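Local coordinates for protein adenylate kinase (PDB 2XB4) that probably catalyses the reversible transfer of the terminal phosphate of ATP to AMP, giving two ADP, and carries a zinc ion in this crystal form, at residues S11-Q16 and L81-P86; Y190-A195 and Y202-G207. One frame throughout, in Å; residues are numbered along the deposited sequence.

How the contacts relate
Both contacts hang on the five-stranded parallel sheet of the CORE domain, and their centres lie 14 Å apart. Contact 1 comes first along the chain and is closed before contact 2 opens. It joins the start of helix 13-24 to the C-terminal end of strand 80-83, deep in the molecule, where the predicted ATP and AMP sites meet. Contact 2 ties the end of helix 184-192 to the edge strand 201-206, nearer the surface. The two touch where Pro86 CG packs on Tyr191 CE2 at 4.0 Å, so the predicted AMP-binding turn after strand 80-83 rests against the helix that contact 2 fastens to the sheet.

Contact 1 of 2, residues S11-Q16 and L81-P86; sequences SGKGTQ and LLDGFP. With SRT (S,R meso-tartaric acid), chain C.
Lys13 NZ donates to Asp83 OD1 over 2.6 Å, a salt bridge through the syn lone pair of OD1. The other oxygen, Asp83 OD2, accepts a hydrogen bond of 2.6 Å from a water that also donates to the backbone O of Lys13 at 2.9 Å, so side chain and main chain of the lysine are both linked to the same carboxylate. The lysine leaves the helix with CG anti to its N (chi1 -177°), then bends at chi3 and chi4, which turns NZ to face the aspartate arriving from the opposite direction. Ser11 to Gln16 form the end of the P-loop and the first turn of its helix, with Gly12 as N-cap. The loop holds a meso-tartrate, probably where nucleotide phosphates would bind: Lys13 N donates to its O3 at 3.1 Å, while Gly12 N to O1 and Ser11 N to O3 are weak bonds. Asn132 of the second subunit also binds the tartrate. Asp83 ends its strand, and Gly84 follows at a phi of 103°, with backbone angles that by themselves call for glycine; Gly84, Phe85 and cis-Pro86 are all predicted to bind AMP.

Contact 2 of 2, residues Y190-A195 and Y202-G207; sequences YYKNMA and YIELDG
Lys192 lies across the ring of Tyr202, and this is where the contact is tightly packed. Its CB stands 3.6 Å from the ring centroid and only 9° off the normal, a CH-pi contact over the middle of the face. The lysine CA covers the same face nearer one side, 3.5 Å from Tyr202 CD1, whereas CG and CD pass over the other side, with Lys192 CD 3.7 Å from Tyr202 CE2. With chi1 near trans (-169°), the chain runs on extended, laying CB, CG and CD in turn over the ring, which it crosses at about a right angle. At the root of the tyrosine, Ala195 CB meets Tyr202 CB at 4.2 Å, a lighter apolar touch. Between these two segments the chain passes from helix 184-192 through the short helix 195-198 into strand 201-206, the edge strand of the parallel sheet of the P-loop NTPase alpha/beta fold, hydrogen-bonded to strand 108-113. From that neighbouring strand Glu111 takes up the Tyr202 hydroxyl in a hydrogen bond, fixing the far end of the ring that the lysine overlies.

The solvent side is looser and polar. Lys192 and Glu204 are both exposed, and beyond the ring Lys192 NZ makes a salt bridge of 2.8 Å to Glu204 OE2. The ammonium comes from above the carboxylate, 36° out of its plane, and the two extended side chains meet nearly perpendicular. On the buried flank Tyr191 turns its ring away from the strand, where it touches Ile106 and Phe200, and its hydroxyl makes a weak hydrogen bond to the backbone O of Ala92.

Contact 1 of 2, residues S11-Q16 and L81-P86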
loop_
_atom_site.group_PDB
_atom_site.type_symbol
_atom_site.label_atom_id
_atom_site.label_comp_id
_atom_site.label_asym_id
_atom_site.label_seq_id
_atom_site.Cartn_x
_atom_site.Cartn_y
_atom_site.Cartn_z
ATOM N N SER A 11 -11.214 -16.492 -9.061
ATOM C CA SER A 11 -11.314 -17.939 -9.468
ATOM C C SER A 11 -9.951 -18.613 -9.736
ATOM O O SER A 11 -9.919 -19.789 -10.123
ATOM C CB SER A 11 -12.175 -18.142 -10.743
ATOM O OG SER A 11 -11.584 -17.549 -11.897
ATOM N N GLY A 12 -8.826 -17.895 -9.596
ATOM C CA GLY A 12 -7.491 -18.544 -9.829
ATOM C C GLY A 12 -7.209 -18.786 -11.319
ATOM O O GLY A 12 -6.380 -19.616 -11.675
ATOM N N LYS A 13 -7.902 -18.025 -12.176
ATOM C CA LYS A 13 -7.898 -18.220 -13.628
ATOM C C LYS A 13 -6.440 -18.103 -14.257
ATOM O O LYS A 13 -6.108 -18.850 -15.191
ATOM C CB LYS A 13 -8.818 -17.159 -14.281
ATOM C CG LYS A 13 -8.890 -17.364 -15.748
ATOM C CD LYS A 13 -9.915 -16.553 -16.435
ATOM C CE LYS A 13 -9.843 -15.096 -16.003
ATOM N NZ LYS A 13 -8.992 -14.302 -16.876
ATOM N N GLY A 14 -5.638 -17.122 -13.797
ATOM C CA GLY A 14 -4.265 -16.910 -14.345
ATOM C C GLY A 14 -3.370 -18.096 -14.019
ATOM O O GLY A 14 -2.604 -18.610 -14.865
ATOM N N THR A 15 -3.460 -18.550 -12.788
ATOM C CA THR A 15 -2.720 -19.707 -12.348
ATOM C C THR A 15 -2.990 -20.932 -13.190
ATOM O O THR A 15 -2.056 -21.625 -13.605
ATOM C CB THR A 15 -3.004 -20.012 -10.882
ATOM O OG1 THR A 15 -2.697 -18.848 -10.123
ATOM C CG2 THR A 15 -2.095 -21.157 -10.389
ATOM N N GLN A 16 -4.267 -21.217 -13.423
ATOM C CA GLN A 16 -4.681 -22.379 -14.239
ATOM C C GLN A 16 -4.295 -22.235 -15.682
ATOM O O GLN A 16 -3.804 -23.198 -16.279
ATOM C CB GLN A 16 -6.201 -22.683 -14.143
ATOM C CG GLN A 16 -6.685 -23.075 -12.746
ATOM C CD GLN A 16 -5.877 -24.267 -12.173
ATOM O OE1 GLN A 16 -5.508 -24.232 -11.006
ATOM N NE2 GLN A 16 -5.583 -25.305 -12.999
ATOM N N LEU A 81 -3.684 -19.692 -26.075
ATOM C CA LEU A 81 -4.679 -19.640 -24.996
ATOM C C LEU A 81 -5.120 -18.198 -24.862
ATOM O O LEU A 81 -4.313 -17.325 -24.509
ATOM C CB LEU A 81 -4.058 -20.085 -23.659
ATOM C CG LEU A 81 -4.937 -19.900 -22.366
ATOM C CD1 LEU A 81 -6.172 -20.867 -22.376
ATOM C CD2 LEU A 81 -3.986 -20.163 -21.130
ATOM N N LEU A 82 -6.360 -17.930 -25.216
ATOM C CA LEU A 82 -6.906 -16.516 -25.238
ATOM C C LEU A 82 -7.679 -16.257 -23.962
ATOM O O LEU A 82 -8.620 -16.979 -23.662
ATOM C CB LEU A 82 -7.803 -16.378 -26.502
ATOM C CG LEU A 82 -8.434 -14.980 -26.737
ATOM C CD1 LEU A 82 -7.390 -13.785 -26.743
ATOM C CD2 LEU A 82 -9.436 -14.923 -27.902
ATOM N N ASP A 83 -7.281 -15.230 -23.195
ATOM C CA ASP A 83 -7.698 -15.045 -21.826
ATOM C C ASP A 83 -8.153 -13.572 -21.742
ATOM O O ASP A 83 -7.382 -12.677 -21.971
ATOM C CB ASP A 83 -6.450 -15.338 -20.998
ATOM C CG ASP A 83 -6.615 -15.103 -19.546
ATOM O OD1 ASP A 83 -7.683 -14.624 -19.140
ATOM O OD2 ASP A 83 -5.661 -15.424 -18.771
ATOM N N GLY A 84 -9.394 -13.338 -21.377
ATOM C CA GLY A 84 -9.875 -12.035 -20.994
ATOM C C GLY A 84 -10.689 -11.366 -22.087
ATOM O O GLY A 84 -11.236 -10.267 -21.898
ATOM N N PHE A 85 -10.751 -12.031 -23.240
ATOM C CA PHE A 85 -11.572 -11.555 -24.378
ATOM C C PHE A 85 -12.176 -12.831 -24.966
ATOM O O PHE A 85 -11.427 -13.792 -25.157
ATOM C CB PHE A 85 -10.694 -10.826 -25.409
ATOM C CG PHE A 85 -11.442 -10.251 -26.490
ATOM C CD1 PHE A 85 -11.828 -11.055 -27.522
ATOM C CD2 PHE A 85 -11.866 -8.925 -26.463
ATOM C CE1 PHE A 85 -12.561 -10.564 -28.545
ATOM C CE2 PHE A 85 -12.643 -8.388 -27.506
ATOM C CZ PHE A 85 -12.993 -9.198 -28.567
ATOM N N PRO A 86 -13.497 -12.856 -25.285
ATOM C CA PRO A 86 -14.471 -11.759 -25.295
ATOM C C PRO A 86 -15.080 -11.524 -23.913
ATOM O O PRO A 86 -15.098 -12.440 -23.070
ATOM C CB PRO A 86 -15.538 -12.257 -26.302
ATOM C CG PRO A 86 -15.463 -13.780 -26.127
ATOM C CD PRO A 86 -14.060 -14.119 -25.819
HETATM O O1 SRT C . -8.156 -15.076 -8.188
HETATM O O11 SRT C . -6.306 -15.554 -9.403
HETATM C C1 SRT C . -7.372 -14.928 -9.164
HETATM C C2 SRT C . -8.032 -14.080 -10.163
HETATM O O2 SRT C . -8.499 -12.798 -9.789
HETATM C C3 SRT C . -7.957 -14.498 -11.588
HETATM O O3 SRT C . -9.171 -15.265 -11.378
HETATM C C4 SRT C . -8.249 -13.408 -12.531
HETATM O O4 SRT C . -7.284 -12.726 -12.911
HETATM O O41 SRT C . -9.421 -13.245 -12.888
HETATM O O HOH W 1 -5.347 -17.851 -17.806
#

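Contact 2 of 2, residues Y190-A195 and Y202-G207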
loop_
_atom_site.group_PDB
_atom_site.type_symbol
_atom_site.label_atom_id
_atom_site.label_comp_id
_atom_site.label_asym_id
_atom_site.label_seq_id
_atom_site.Cartn_x
_atom_site.Cartn_y
_atom_site.Cartn_z
ATOM N N TYR A 190 -22.621 -18.978 -24.998
ATOM C CA TYR A 190 -22.721 -18.966 -26.432
ATOM C C TYR A 190 -21.741 -20.010 -27.012
ATOM O O TYR A 190 -22.119 -20.795 -27.931
ATOM C CB TYR A 190 -22.437 -17.556 -26.901
ATOM C CG TYR A 190 -22.106 -17.432 -28.343
ATOM C CD1 TYR A 190 -23.138 -17.452 -29.346
ATOM C CD2 TYR A 190 -20.791 -17.199 -28.757
ATOM C CE1 TYR A 190 -22.800 -17.286 -30.666
ATOM C CE2 TYR A 190 -20.474 -17.050 -30.168
ATOM C CZ TYR A 190 -21.473 -17.092 -31.052
ATOM O OH TYR A 190 -21.235 -16.931 -32.387
ATOM N N TYR A 191 -20.546 -20.105 -26.438
ATOM C CA TYR A 191 -19.612 -21.157 -26.906
ATOM C C TYR A 191 -20.083 -22.554 -26.437
ATOM O O TYR A 191 -20.081 -23.468 -27.248
ATOM C CB TYR A 191 -18.139 -20.904 -26.532
ATOM C CG TYR A 191 -17.604 -19.664 -27.282
ATOM C CD1 TYR A 191 -17.216 -19.749 -28.624
ATOM C CD2 TYR A 191 -17.454 -18.425 -26.635
ATOM C CE1 TYR A 191 -16.816 -18.579 -29.343
ATOM C CE2 TYR A 191 -17.029 -17.303 -27.318
ATOM C CZ TYR A 191 -16.770 -17.372 -28.656
ATOM O OH TYR A 191 -16.300 -16.260 -29.250
ATOM N N LYS A 192 -20.431 -22.721 -25.162
ATOM C CA LYS A 192 -20.927 -23.990 -24.689
ATOM C C LYS A 192 -21.990 -24.580 -25.633
ATOM O O LYS A 192 -22.005 -25.795 -25.925
ATOM C CB LYS A 192 -21.495 -23.845 -23.287
ATOM C CG LYS A 192 -21.839 -25.117 -22.526
ATOM C CD LYS A 192 -22.370 -24.762 -21.051
ATOM C CE LYS A 192 -22.937 -26.090 -20.515
ATOM N NZ LYS A 192 -23.316 -26.149 -19.053
ATOM N N ASN A 193 -22.937 -23.723 -25.980
ATOM C CA ASN A 193 -24.103 -24.120 -26.756
ATOM C C ASN A 193 -23.822 -24.510 -28.196
ATOM O O ASN A 193 -24.707 -25.059 -28.821
ATOM C CB ASN A 193 -25.205 -23.066 -26.627
ATOM C CG ASN A 193 -25.857 -23.136 -25.227
ATOM O OD1 ASN A 193 -25.918 -24.208 -24.639
ATOM N ND2 ASN A 193 -26.304 -22.024 -24.701
ATOM N N MET A 194 -22.627 -24.240 -28.725
ATOM C CA MET A 194 -22.312 -24.639 -30.098
ATOM C C MET A 194 -21.149 -25.634 -30.117
ATOM O O MET A 194 -20.694 -26.062 -31.190
ATOM C CB MET A 194 -21.947 -23.402 -30.947
ATOM C CG MET A 194 -20.604 -22.799 -30.531
ATOM S SD MET A 194 -19.872 -21.522 -31.681
ATOM C CE MET A 194 -21.347 -20.547 -31.721
ATOM N N ALA A 195 -20.590 -25.941 -28.935
ATOM C CA ALA A 195 -19.429 -26.852 -28.896
ATOM C C ALA A 195 -19.674 -28.149 -29.732
ATOM O O ALA A 195 -18.822 -28.537 -30.551
ATOM C CB ALA A 195 -19.067 -27.230 -27.403
ATOM N N TYR A 202 -16.074 -28.316 -24.382
ATOM C CA TYR A 202 -16.288 -27.265 -23.388
ATOM C C TYR A 202 -16.037 -27.888 -22.007
ATOM O O TYR A 202 -16.704 -28.885 -21.613
ATOM C CB TYR A 202 -17.720 -26.764 -23.464
ATOM C CG TYR A 202 -17.981 -25.489 -22.596
ATOM C CD1 TYR A 202 -17.782 -24.219 -23.131
ATOM C CD2 TYR A 202 -18.449 -25.593 -21.273
ATOM C CE1 TYR A 202 -18.070 -23.061 -22.402
ATOM C CE2 TYR A 202 -18.708 -24.404 -20.474
ATOM C CZ TYR A 202 -18.534 -23.166 -21.088
ATOM O OH TYR A 202 -18.806 -21.973 -20.469
ATOM N N ILE A 203 -15.031 -27.366 -21.315
ATOM C CA ILE A 203 -14.605 -27.960 -20.032
ATOM C C ILE A 203 -15.086 -27.028 -18.896
ATOM O O ILE A 203 -14.829 -25.834 -18.963
ATOM C CB ILE A 203 -13.085 -28.093 -19.982
ATOM C CG1 ILE A 203 -12.624 -29.128 -21.037
ATOM C CG2 ILE A 203 -12.595 -28.648 -18.525
ATOM C CD1 ILE A 203 -11.046 -29.259 -21.094
ATOM N N GLU A 204 -15.788 -27.576 -17.891
ATOM C CA GLU A 204 -16.250 -26.787 -16.740
ATOM C C GLU A 204 -15.414 -27.240 -15.567
ATOM O O GLU A 204 -15.359 -28.464 -15.276
ATOM C CB GLU A 204 -17.711 -27.134 -16.463
ATOM C CG GLU A 204 -18.710 -26.568 -17.496
ATOM C CD GLU A 204 -20.151 -26.913 -17.089
ATOM O OE1 GLU A 204 -20.364 -27.910 -16.391
ATOM O OE2 GLU A 204 -21.076 -26.190 -17.420
ATOM N N LEU A 205 -14.700 -26.314 -14.952
ATOM C CA LEU A 205 -13.866 -26.585 -13.802
ATOM C C LEU A 205 -14.555 -26.049 -12.544
ATOM O O LEU A 205 -14.958 -24.874 -12.496
ATOM C CB LEU A 205 -12.525 -25.864 -14.010
ATOM C CG LEU A 205 -11.655 -26.419 -15.126
ATOM C CD1 LEU A 205 -10.271 -25.590 -15.160
ATOM C CD2 LEU A 205 -11.407 -27.986 -14.925
ATOM N N ASP A 206 -14.703 -26.889 -11.537
ATOM C CA ASP A 206 -15.287 -26.441 -10.260
ATOM C C ASP A 206 -14.217 -25.702 -9.495
ATOM O O ASP A 206 -13.323 -26.329 -8.896
ATOM C CB ASP A 206 -15.723 -27.640 -9.401
ATOM C CG ASP A 206 -16.138 -27.231 -7.972
ATOM O OD1 ASP A 206 -16.274 -26.012 -7.654
ATOM O OD2 ASP A 206 -16.306 -28.161 -7.150
ATOM N N GLY A 207 -14.357 -24.377 -9.463
ATOM C CA GLY A 207 -13.379 -23.468 -8.873
ATOM C C GLY A 207 -13.214 -23.554 -7.365
ATOM O O GLY A 207 -12.265 -22.988 -6.858
#